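Local structure of L-lysine 6-monooxygenase (Pseudomonas syringae pv. tomato, 5CQF) at residues E329-T333 and F334-T338; A180-G183 and P184-H188. The protein probably acts as an FAD- and NADPH-dependent monooxygenase that hydroxylates the side-chain amine of L-lysine in siderophore biosynthesis. All coordinates share one frame; numbering follows the deposited sequence.

Contact 1. Residues E329-T333 and F334-T338; sequences ELTDT and FSQRT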
ATOM      1  N   GLU A 329      -7.485  15.711 -37.755  1.00 46.49           N
ATOM      2  CA  GLU A 329      -6.624  16.859 -37.558  1.00 48.67           C
ATOM      3  C   GLU A 329      -6.762  17.313 -36.130  1.00 48.11           C
ATOM      4  O   GLU A 329      -7.871  17.629 -35.690  1.00 47.05           O
ATOM      5  CB  GLU A 329      -6.995  18.022 -38.499  1.00 51.70           C
ATOM      6  CG  GLU A 329      -6.020  19.202 -38.421  1.00 52.43           C
ATOM      7  CD  GLU A 329      -6.534  20.463 -39.096  1.00 53.95           C
ATOM      8  OE1 GLU A 329      -7.535  21.049 -38.616  1.00 52.55           O
ATOM      9  OE2 GLU A 329      -5.924  20.879 -40.099  1.00 56.86           O
ATOM     10  N   LEU A 330      -5.624  17.378 -35.431  1.00 48.86           N
ATOM     11  CA  LEU A 330      -5.548  17.945 -34.083  1.00 45.53           C
ATOM     12  C   LEU A 330      -4.978  19.348 -34.103  1.00 44.90           C
ATOM     13  O   LEU A 330      -4.058  19.647 -34.857  1.00 45.11           O
ATOM     14  CB  LEU A 330      -4.640  17.097 -33.191  1.00 44.65           C
ATOM     15  CG  LEU A 330      -4.896  15.599 -33.051  1.00 44.68           C
ATOM     16  CD1 LEU A 330      -4.059  15.005 -31.922  1.00 42.54           C
ATOM     17  CD2 LEU A 330      -6.369  15.329 -32.814  1.00 44.77           C
ATOM     18  N   THR A 331      -5.497  20.190 -33.227  1.00 43.15           N
ATOM     19  CA  THR A 331      -4.959  21.506 -33.035  1.00 43.34           C
ATOM     20  C   THR A 331      -4.600  21.664 -31.562  1.00 43.80           C
ATOM     21  O   THR A 331      -5.439  21.440 -30.684  1.00 41.24           O
ATOM     22  CB  THR A 331      -5.980  22.570 -33.501  1.00 43.43           C
ATOM     23  OG1 THR A 331      -6.149  22.453 -34.912  1.00 44.67           O
ATOM     24  CG2 THR A 331      -5.525  23.977 -33.183  1.00 43.79           C
ATOM     25  N   ASP A 332      -3.341  22.014 -31.295  1.00 45.64           N
ATOM     26  CA  ASP A 332      -2.929  22.391 -29.952  1.00 45.38           C
ATOM     27  C   ASP A 332      -3.517  23.765 -29.672  1.00 48.07           C
ATOM     28  O   ASP A 332      -3.227  24.711 -30.365  1.00 48.49           O
ATOM     29  CB  ASP A 332      -1.417  22.416 -29.838  1.00 44.73           C
ATOM     30  CG  ASP A 332      -0.942  22.975 -28.515  1.00 47.26           C
ATOM     31  OD1 ASP A 332      -1.594  23.905 -27.974  1.00 48.49           O
ATOM     32  OD2 ASP A 332       0.096  22.483 -28.003  1.00 49.41           O
ATOM     33  N   THR A 333      -4.353  23.849 -28.657  1.00 51.82           N
ATOM     34  CA  THR A 333      -5.074  25.076 -28.297  1.00 57.06           C
ATOM     35  C   THR A 333      -4.200  26.312 -27.992  1.00 56.69           C
ATOM     36  O   THR A 333      -4.623  27.432 -28.251  1.00 57.49           O
ATOM     37  CB  THR A 333      -6.009  24.763 -27.099  1.00 61.39           C
ATOM     38  OG1 THR A 333      -7.157  24.087 -27.619  1.00 67.94           O
ATOM     39  CG2 THR A 333      -6.459  26.024 -26.317  1.00 64.81           C
ATOM     40  N   PHE A 334      -2.994  26.108 -27.462  1.00 56.13           N
ATOM     41  CA  PHE A 334      -2.089  27.222 -27.110  1.00 55.54           C
ATOM     42  C   PHE A 334      -1.192  27.670 -28.271  1.00 54.95           C
ATOM     43  O   PHE A 334      -1.111  28.855 -28.591  1.00 53.83           O
ATOM     44  CB  PHE A 334      -1.228  26.844 -25.908  1.00 54.72           C
ATOM     45  CG  PHE A 334      -2.025  26.580 -24.667  1.00 54.10           C
ATOM     46  CD1 PHE A 334      -2.802  27.590 -24.099  1.00 55.36           C
ATOM     47  CD2 PHE A 334      -2.011  25.338 -24.070  1.00 51.99           C
ATOM     48  CE1 PHE A 334      -3.552  27.356 -22.963  1.00 55.49           C
ATOM     49  CE2 PHE A 334      -2.758  25.092 -22.927  1.00 53.01           C
ATOM     50  CZ  PHE A 334      -3.533  26.097 -22.377  1.00 54.35           C
ATOM     51  N   SER A 335      -0.527  26.708 -28.892  1.00 54.13           N
ATOM     52  CA  SER A 335       0.437  26.990 -29.940  1.00 54.26           C
ATOM     53  C   SER A 335      -0.241  27.251 -31.273  1.00 56.02           C
ATOM     54  O   SER A 335       0.368  27.828 -32.169  1.00 58.60           O
ATOM     55  CB  SER A 335       1.376  25.797 -30.098  1.00 52.32           C
ATOM     56  OG  SER A 335       0.684  24.720 -30.692  1.00 49.92           O
ATOM     57  N   GLN A 336      -1.485  26.793 -31.401  1.00 56.51           N
ATOM     58  CA  GLN A 336      -2.190  26.697 -32.688  1.00 58.86           C
ATOM     59  C   GLN A 336      -1.524  25.734 -33.693  1.00 55.76           C
ATOM     60  O   GLN A 336      -2.031  25.562 -34.782  1.00 57.95           O
ATOM     61  CB  GLN A 336      -2.449  28.091 -33.317  1.00 63.85           C
ATOM     62  CG  GLN A 336      -3.255  29.061 -32.438  1.00 70.60           C
ATOM     63  CD  GLN A 336      -4.675  28.567 -32.126  1.00 77.72           C
ATOM     64  OE1 GLN A 336      -5.361  27.993 -32.990  1.00 83.64           O
ATOM     65  NE2 GLN A 336      -5.119  28.783 -30.887  1.00 77.23           N
ATOM     66  N   ARG A 337      -0.416  25.092 -33.339  1.00 57.05           N
ATOM     67  CA  ARG A 337       0.203  24.087 -34.215  1.00 60.93           C
ATOM     68  C   ARG A 337      -0.801  22.960 -34.474  1.00 57.35           C
ATOM     69  O   ARG A 337      -1.581  22.603 -33.581  1.00 53.04           O
ATOM     70  CB  ARG A 337       1.492  23.507 -33.580  1.00 69.63           C
ATOM     71  CG  ARG A 337       2.814  23.789 -34.315  1.00 79.69           C
ATOM     72  CD  ARG A 337       3.378  25.197 -34.095  1.00 84.69           C
ATOM     73  NE  ARG A 337       4.051  25.372 -32.801  1.00 85.48           N
ATOM     74  CZ  ARG A 337       4.536  26.535 -32.347  1.00 86.70           C
ATOM     75  NH1 ARG A 337       4.440  27.641 -33.087  1.00 86.75           N
ATOM     76  NH2 ARG A 337       5.115  26.602 -31.146  1.00 81.55           N
ATOM     77  N   THR A 338      -0.804  22.423 -35.692  1.00 54.67           N
ATOM     78  CA  THR A 338      -1.712  21.337 -36.059  1.00 53.18           C
ATOM     79  C   THR A 338      -0.903  20.129 -36.434  1.00 54.27           C
ATOM     80  O   THR A 338       0.275  20.252 -36.739  1.00 56.35           O
ATOM     81  CB  THR A 338      -2.575  21.647 -37.294  1.00 52.67           C
ATOM     82  OG1 THR A 338      -1.719  21.940 -38.393  1.00 57.62           O
ATOM     83  CG2 THR A 338      -3.515  22.823 -37.062  1.00 53.79           C
TER
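Chi1 of Asp332 is 173°, a setting that takes CG trans to N and swings the carboxylate over the start of the following segment, towards Phe334 and Ser335. OD1 accepts from both backbone N-H groups. Phe334 N, two residues on, donates to Asp332 OD1 at 2.7 Å, which makes an Asx turn; it approaches nearly in line with the C-O bond. Ser335 N, 3.1 Å from the same Asp332 OD1, comes instead from above the carboxylate plane, 69° out of it, so the two donors occupy clearly different directions. Ser335 turns its hydroxyl back between its own N and carbonyl carbon; there OG lies 3.2 Å from Asp332 CG and accepts from Arg337 N at 2.9 Å from that OG, an ST turn. The backbone frame is a beta hairpin joining strands 325-332 and 338-343 through a four-residue loop, Thr333 to Gln336, in which three right-handed helical conformations precede the left-handed one of Gln336. The loop is closed by Asp332 N donating to Arg337 O at 2.9 Å, with a weak bond from Gln336 N to Asp332 O inside it. Beyond the closure, Thr331 and Thr338 form a non-hydrogen-bonded antiparallel pair, side by side on one face, with Thr331 OG1 3.4 Å from Thr338 CG2; that hydroxyl is itself bonded to Ser317. The tip of the hairpin meets the second subunit, where Tyr261 bonds to Asp332 OD2, Arg272 to Phe334 O, and Phe273 packs edge-to-face with the Phe334 ring. Two N-H donors at one oxygen and a tyrosine hydroxyl at the other grip the Asp332 carboxylate through both its oxygens, and would be expected to stabilise its negative charge at this subunit boundary.

Contact 2. Residues A180-G183 and P184-H188; sequences ALLG and PTLFH
Gly183 and Leu186 are the first and last residues of a type I beta turn, and the chain passes straight from it into strand 186-188, an outer strand of the five-stranded parallel sheet. That sheet also carries a GxGxxA pattern after strand 206-210, consistent with a Rossmann-type dinucleotide-binding domain. Gly183 enters the turn almost fully extended, with phi 179° and psi -170°. Its N-H donates to Leu186 O over 2.9 Å; the approach lies in the carbonyl plane and the N-H...O angle is 159°, so this is the sound bond of the pair. The return bond, Leu186 N to Gly183 O, is weak at 3.3 Å. A further approach to Leu186 O comes from Leu182, whose CA lies 3.5 Å from that oxygen in a CA-H...O contact. Leu186 supplies the apolar half. Its CG stands trans to N, and the two methyls then part company: CD1 rests 4.0 Å from Leu181 CB, whereas CD2 meets Leu182 CD2 at 3.9 Å, the latter two side chains running at a slant to one another. One isobutyl group thus touches two successive leucines of the incoming loop. Leu186 also packs against Val346 and Leu348 of strand 345-348, the next strand of the sheet, and both it and Leu181 reach Ile319 of strand 314-322, which ties the turn to the antiparallel sheet. Thr185, at the third turn position, bonds through its hydroxyl to Tyr326, and Phe187 lies on helix 192-198. The Phe187 ring also turns its edge to the turn: Gly183 O sits near the ring plane, 3.8 Å from Phe187 CD2.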
ATOM      1  N   ALA A 180     -22.767  12.312 -37.760  1.00 69.06           N
ATOM      2  CA  ALA A 180     -22.922  11.574 -39.020  1.00 70.11           C
ATOM      3  C   ALA A 180     -22.028  10.343 -39.062  1.00 69.03           C
ATOM      4  O   ALA A 180     -22.254   9.422 -39.865  1.00 68.61           O
ATOM      5  CB  ALA A 180     -22.626  12.478 -40.211  1.00 70.76           C
ATOM      6  N   LEU A 181     -21.009  10.331 -38.202  1.00 67.11           N
ATOM      7  CA  LEU A 181     -19.981   9.296 -38.234  1.00 62.52           C
ATOM      8  C   LEU A 181     -20.251   8.127 -37.292  1.00 57.28           C
ATOM      9  O   LEU A 181     -19.676   7.052 -37.486  1.00 55.80           O
ATOM     10  CB  LEU A 181     -18.608   9.917 -37.957  1.00 62.87           C
ATOM     11  CG  LEU A 181     -18.155  11.006 -38.934  1.00 65.57           C
ATOM     12  CD1 LEU A 181     -16.805  11.580 -38.529  1.00 63.88           C
ATOM     13  CD2 LEU A 181     -18.093  10.477 -40.362  1.00 66.57           C
ATOM     14  N   LEU A 182     -21.124   8.314 -36.303  1.00 53.84           N
ATOM     15  CA  LEU A 182     -21.438   7.238 -35.353  1.00 53.70           C
ATOM     16  C   LEU A 182     -21.680   5.929 -36.084  1.00 55.21           C
ATOM     17  O   LEU A 182     -22.480   5.869 -37.005  1.00 55.06           O
ATOM     18  CB  LEU A 182     -22.658   7.568 -34.487  1.00 52.81           C
ATOM     19  CG  LEU A 182     -22.468   8.698 -33.472  1.00 54.01           C
ATOM     20  CD1 LEU A 182     -23.729   8.883 -32.621  1.00 55.04           C
ATOM     21  CD2 LEU A 182     -21.235   8.457 -32.595  1.00 50.49           C
ATOM     22  N   GLY A 183     -20.967   4.894 -35.669  1.00 56.44           N
ATOM     23  CA  GLY A 183     -21.000   3.611 -36.347  1.00 56.73           C
ATOM     24  C   GLY A 183     -20.081   2.582 -35.706  1.00 55.45           C
ATOM     25  O   GLY A 183     -19.549   2.793 -34.612  1.00 55.50           O
ATOM     26  N   PRO A 184     -19.894   1.446 -36.379  1.00 53.47           N
ATOM     27  CA  PRO A 184     -19.064   0.370 -35.839  1.00 52.99           C
ATOM     28  C   PRO A 184     -17.606   0.749 -35.551  1.00 49.59           C
ATOM     29  O   PRO A 184     -16.987   0.110 -34.717  1.00 45.33           O
ATOM     30  CB  PRO A 184     -19.117  -0.709 -36.937  1.00 54.10           C
ATOM     31  CG  PRO A 184     -20.361  -0.432 -37.698  1.00 54.59           C
ATOM     32  CD  PRO A 184     -20.605   1.046 -37.603  1.00 53.83           C
ATOM     33  N   THR A 185     -17.065   1.738 -36.264  1.00 47.10           N
ATOM     34  CA  THR A 185     -15.680   2.150 -36.101  1.00 46.01           C
ATOM     35  C   THR A 185     -15.501   3.531 -35.450  1.00 44.99           C
ATOM     36  O   THR A 185     -14.379   3.984 -35.273  1.00 46.06           O
ATOM     37  CB  THR A 185     -14.898   2.144 -37.440  1.00 46.70           C
ATOM     38  OG1 THR A 185     -15.528   3.015 -38.373  1.00 47.28           O
ATOM     39  CG2 THR A 185     -14.794   0.744 -38.026  1.00 48.64           C
ATOM     40  N   LEU A 186     -16.584   4.204 -35.098  1.00 44.26           N
ATOM     41  CA  LEU A 186     -16.480   5.416 -34.311  1.00 44.51           C
ATOM     42  C   LEU A 186     -17.652   5.421 -33.358  1.00 44.11           C
ATOM     43  O   LEU A 186     -18.811   5.459 -33.798  1.00 43.31           O
ATOM     44  CB  LEU A 186     -16.477   6.641 -35.226  1.00 47.30           C
ATOM     45  CG  LEU A 186     -16.265   7.979 -34.510  1.00 48.74           C
ATOM     46  CD1 LEU A 186     -15.599   9.015 -35.413  1.00 49.54           C
ATOM     47  CD2 LEU A 186     -17.580   8.511 -33.965  1.00 51.63           C
ATOM     48  N   PHE A 187     -17.382   5.342 -32.058  1.00 42.70           N
ATOM     49  CA  PHE A 187     -18.483   5.198 -31.091  1.00 43.59           C
ATOM     50  C   PHE A 187     -18.204   5.812 -29.754  1.00 42.51           C
ATOM     51  O   PHE A 187     -17.057   6.119 -29.434  1.00 39.35           O
ATOM     52  CB  PHE A 187     -18.850   3.722 -30.900  1.00 44.11           C
ATOM     53  CG  PHE A 187     -17.663   2.817 -30.729  1.00 42.95           C
ATOM     54  CD1 PHE A 187     -17.179   2.528 -29.476  1.00 42.72           C
ATOM     55  CD2 PHE A 187     -17.063   2.243 -31.820  1.00 43.22           C
ATOM     56  CE1 PHE A 187     -16.107   1.681 -29.312  1.00 43.45           C
ATOM     57  CE2 PHE A 187     -15.984   1.388 -31.676  1.00 43.93           C
ATOM     58  CZ  PHE A 187     -15.493   1.122 -30.421  1.00 45.23           C
ATOM     59  N   HIS A 188     -19.270   5.960 -28.970  1.00 42.13           N
ATOM     60  CA  HIS A 188     -19.169   6.517 -27.619  1.00 43.07           C
ATOM     61  C   HIS A 188     -18.792   5.415 -26.659  1.00 42.70           C
ATOM     62  O   HIS A 188     -19.080   4.235 -26.919  1.00 44.47           O
ATOM     63  CB  HIS A 188     -20.527   7.089 -27.209  1.00 44.38           C
ATOM     64  CG  HIS A 188     -20.499   7.926 -25.973  1.00 41.89           C
ATOM     65  ND1 HIS A 188     -20.935   7.463 -24.756  1.00 42.26           N
ATOM     66  CD2 HIS A 188     -20.113   9.205 -25.770  1.00 41.91           C
ATOM     67  CE1 HIS A 188     -20.812   8.413 -23.849  1.00 41.38           C
ATOM     68  NE2 HIS A 188     -20.315   9.483 -24.439  1.00 42.21           N
TER

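Overall arrangement
Contact 1 is a surface contact at the tip of a hairpin, its centre about 31 Å from the centre of the chain, whereas contact 2 is partly buried, its centre about 21 Å from the centre of the chain. The centres of the two contacts are 24 Å apart and they do not touch. Even so, both lean on strand 314-322, contact 1 through Ala318 and Ile316 and contact 2 through the neighbouring Ile319. The chemistry follows position. Residues 329-338 are organised by one carboxylate, a serine hydroxyl and backbone bonds, and meet a second subunit; residues 180-188 pair a backbone turn with leucine packing, lead into the parallel sheet and meet no other chain of the assembly.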